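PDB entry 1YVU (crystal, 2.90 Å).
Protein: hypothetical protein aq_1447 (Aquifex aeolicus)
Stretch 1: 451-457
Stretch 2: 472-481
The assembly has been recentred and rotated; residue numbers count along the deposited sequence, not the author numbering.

Stretch 1 (451-457) IPSQVIL
Stretch 2 (472-481) NVAEQVLAKT

A short strand lies nearly antiparallel to a helix: the axes of 454-457 and 472-480 run at 164° and approach to 10.1 Å. The two stretches, 451-457 and 472-481, bury 355 Å² between them. The strand residues keep extended torsions, from -118/105 at Q454 to -85/143 at L457; the helix stays close to -60/-45 through most of its length, with V477 at -66/-33 and K480 at -62/-20, and with V477 N to V473 O at 2.9 Å and K480 N to Q476 O at 3.1 Å. Two pairs fix the register, P452 CA to K480 CA at 5.8 Å and Q454 CA to V477 CA at 6.9 Å.

I451 (-93/119) stays out of reach. P452 (-50/143, C-gamma exo) makes the tightest backbone approach. Its CB-to-CG edge packs on K480, P452 CG 3.4 Å from K480 O and P452 CB 3.8 Å from K480 CB, and a compact ring suits so close a fit. S453 (-139/135, chi1 p) turns its side chain away and meets the helix through its backbone, S453 O lying 3.0 Å from K480 CE.

Q454 is the centre of the contact. Pointing toward the helix with chi1 t, chi2 p and chi3 68°, it brings OE1 to 3.3 Å from Q476 CB and 3.4 Å from V477 CG2, while its CG sits 4.2 Å from V473 CG1. K480, running m, t, t, p, reaches back along the helix so that NZ donates a weak hydrogen bond to Q454 OE1 at 3.5 Å. A long side chain suits this place: its CG lies beside V473, and its OE1 both touches the carbons of Q476 and V477 and accepts the weak bond from K480.

V455 (-94/92, chi1 t) points away, as strand alternation expects. I456 (-85/123) starts sideways, but m, t rotamers carry its CD1 to 4.4 Å from CG1 of V473 (chi1 t), an apolar contact between buried branched side chains. L457 (m, t) is already out of reach.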

# COMPACT_ATOMS: atom_id res chain seq x y z
N ILE A 451 -12.67 -4.90 20.41
CA ILE A 451 -12.38 -5.91 21.41
C ILE A 451 -11.24 -6.78 20.89
O ILE A 451 -11.35 -7.42 19.84
CB ILE A 451 -13.61 -6.85 21.68
CG1 ILE A 451 -14.87 -6.04 21.99
CG2 ILE A 451 -13.36 -7.71 22.91
CD1 ILE A 451 -16.10 -6.75 21.53
N PRO A 452 -10.09 -6.81 21.61
CA PRO A 452 -8.92 -7.60 21.26
C PRO A 452 -9.37 -9.04 20.99
O PRO A 452 -10.28 -9.55 21.67
CB PRO A 452 -8.10 -7.56 22.54
CG PRO A 452 -8.38 -6.29 23.08
CD PRO A 452 -9.83 -6.04 22.84
N SER A 453 -8.75 -9.69 20.01
CA SER A 453 -9.15 -11.05 19.67
C SER A 453 -8.01 -11.97 19.37
O SER A 453 -7.12 -11.59 18.61
CB SER A 453 -10.09 -11.05 18.47
OG SER A 453 -9.66 -10.11 17.48
N GLN A 454 -8.06 -13.18 19.92
CA GLN A 454 -7.04 -14.20 19.69
C GLN A 454 -7.72 -15.39 19.02
O GLN A 454 -8.41 -16.15 19.69
CB GLN A 454 -6.36 -14.63 21.00
CG GLN A 454 -5.14 -15.57 20.81
CD GLN A 454 -3.91 -14.85 20.26
OE1 GLN A 454 -3.32 -14.02 20.95
NE2 GLN A 454 -3.52 -15.18 19.02
N VAL A 455 -7.49 -15.54 17.72
CA VAL A 455 -8.09 -16.59 16.89
C VAL A 455 -7.17 -17.82 16.77
O VAL A 455 -6.33 -17.92 15.87
CB VAL A 455 -8.45 -16.01 15.47
CG1 VAL A 455 -8.96 -17.10 14.55
CG2 VAL A 455 -9.49 -14.82 15.58
N ILE A 456 -7.35 -18.79 17.66
CA ILE A 456 -6.53 -20.01 17.65
C ILE A 456 -7.15 -21.00 16.66
O ILE A 456 -8.35 -21.29 16.77
CB ILE A 456 -6.47 -20.63 19.06
CG1 ILE A 456 -6.08 -19.55 20.07
CG2 ILE A 456 -5.53 -21.84 19.07
CD1 ILE A 456 -6.01 -20.01 21.51
N LEU A 457 -6.37 -21.44 15.66
CA LEU A 457 -6.83 -22.43 14.65
C LEU A 457 -6.63 -23.83 15.20
O LEU A 457 -5.64 -24.07 15.91
CB LEU A 457 -6.06 -22.28 13.33
CG LEU A 457 -6.37 -21.10 12.39
CD1 LEU A 457 -5.53 -21.19 11.12
CD2 LEU A 457 -7.84 -21.12 12.00
N ASN A 472 3.56 -18.58 21.61
CA ASN A 472 3.15 -17.70 20.52
C ASN A 472 1.92 -16.94 20.97
O ASN A 472 1.92 -15.69 21.02
CB ASN A 472 2.85 -18.51 19.25
CG ASN A 472 2.60 -17.64 18.00
OD1 ASN A 472 1.80 -16.69 18.03
ND2 ASN A 472 3.25 -17.98 16.89
N VAL A 473 0.98 -17.70 21.53
CA VAL A 473 -0.28 -17.16 22.01
C VAL A 473 -0.09 -16.22 23.22
O VAL A 473 -0.61 -15.11 23.22
CB VAL A 473 -1.28 -18.34 22.28
CG1 VAL A 473 -2.51 -17.91 23.08
CG2 VAL A 473 -1.70 -18.96 20.95
N ALA A 474 0.72 -16.67 24.19
CA ALA A 474 1.04 -15.95 25.43
C ALA A 474 1.47 -14.52 25.17
O ALA A 474 0.78 -13.59 25.61
CB ALA A 474 2.17 -16.69 26.19
N GLU A 475 2.54 -14.38 24.38
CA GLU A 475 3.15 -13.11 23.96
C GLU A 475 2.13 -12.16 23.34
O GLU A 475 2.13 -10.97 23.65
CB GLU A 475 4.27 -13.41 22.93
CG GLU A 475 4.98 -12.18 22.30
CD GLU A 475 5.89 -12.54 21.12
OE1 GLU A 475 5.52 -13.40 20.26
OE2 GLU A 475 6.98 -11.93 21.02
N GLN A 476 1.25 -12.72 22.51
CA GLN A 476 0.21 -11.95 21.82
C GLN A 476 -0.97 -11.49 22.66
O GLN A 476 -1.47 -10.39 22.46
CB GLN A 476 -0.30 -12.70 20.62
CG GLN A 476 0.54 -12.60 19.43
CD GLN A 476 -0.18 -13.22 18.27
OE1 GLN A 476 -0.13 -14.44 18.07
NE2 GLN A 476 -0.90 -12.40 17.51
N VAL A 477 -1.46 -12.36 23.56
CA VAL A 477 -2.57 -12.04 24.47
C VAL A 477 -2.13 -10.95 25.46
O VAL A 477 -2.94 -10.13 25.87
CB VAL A 477 -3.02 -13.32 25.23
CG1 VAL A 477 -3.73 -12.99 26.55
CG2 VAL A 477 -3.93 -14.13 24.34
N LEU A 478 -0.84 -10.97 25.82
CA LEU A 478 -0.27 -9.99 26.72
C LEU A 478 -0.25 -8.59 26.11
O LEU A 478 -0.71 -7.62 26.72
CB LEU A 478 1.13 -10.42 27.11
CG LEU A 478 1.21 -11.62 28.04
CD1 LEU A 478 2.65 -12.03 28.16
CD2 LEU A 478 0.59 -11.31 29.39
N ALA A 479 0.16 -8.54 24.85
CA ALA A 479 0.24 -7.30 24.09
C ALA A 479 -1.13 -6.67 23.90
O ALA A 479 -1.31 -5.47 24.16
CB ALA A 479 0.88 -7.58 22.75
N LYS A 480 -2.10 -7.49 23.49
CA LYS A 480 -3.50 -7.07 23.25
C LYS A 480 -4.24 -6.52 24.47
O LYS A 480 -5.27 -5.89 24.33
CB LYS A 480 -4.37 -8.24 22.76
CG LYS A 480 -4.17 -8.73 21.38
CD LYS A 480 -4.56 -10.19 21.41
CE LYS A 480 -4.62 -10.78 20.03
NZ LYS A 480 -3.36 -10.95 19.31
N THR A 481 -3.75 -6.83 25.68
CA THR A 481 -4.42 -6.41 26.91
C THR A 481 -3.66 -5.38 27.71
O THR A 481 -4.00 -5.10 28.87
CB THR A 481 -4.70 -7.65 27.77
OG1 THR A 481 -3.46 -8.32 28.06
CG2 THR A 481 -5.65 -8.59 27.04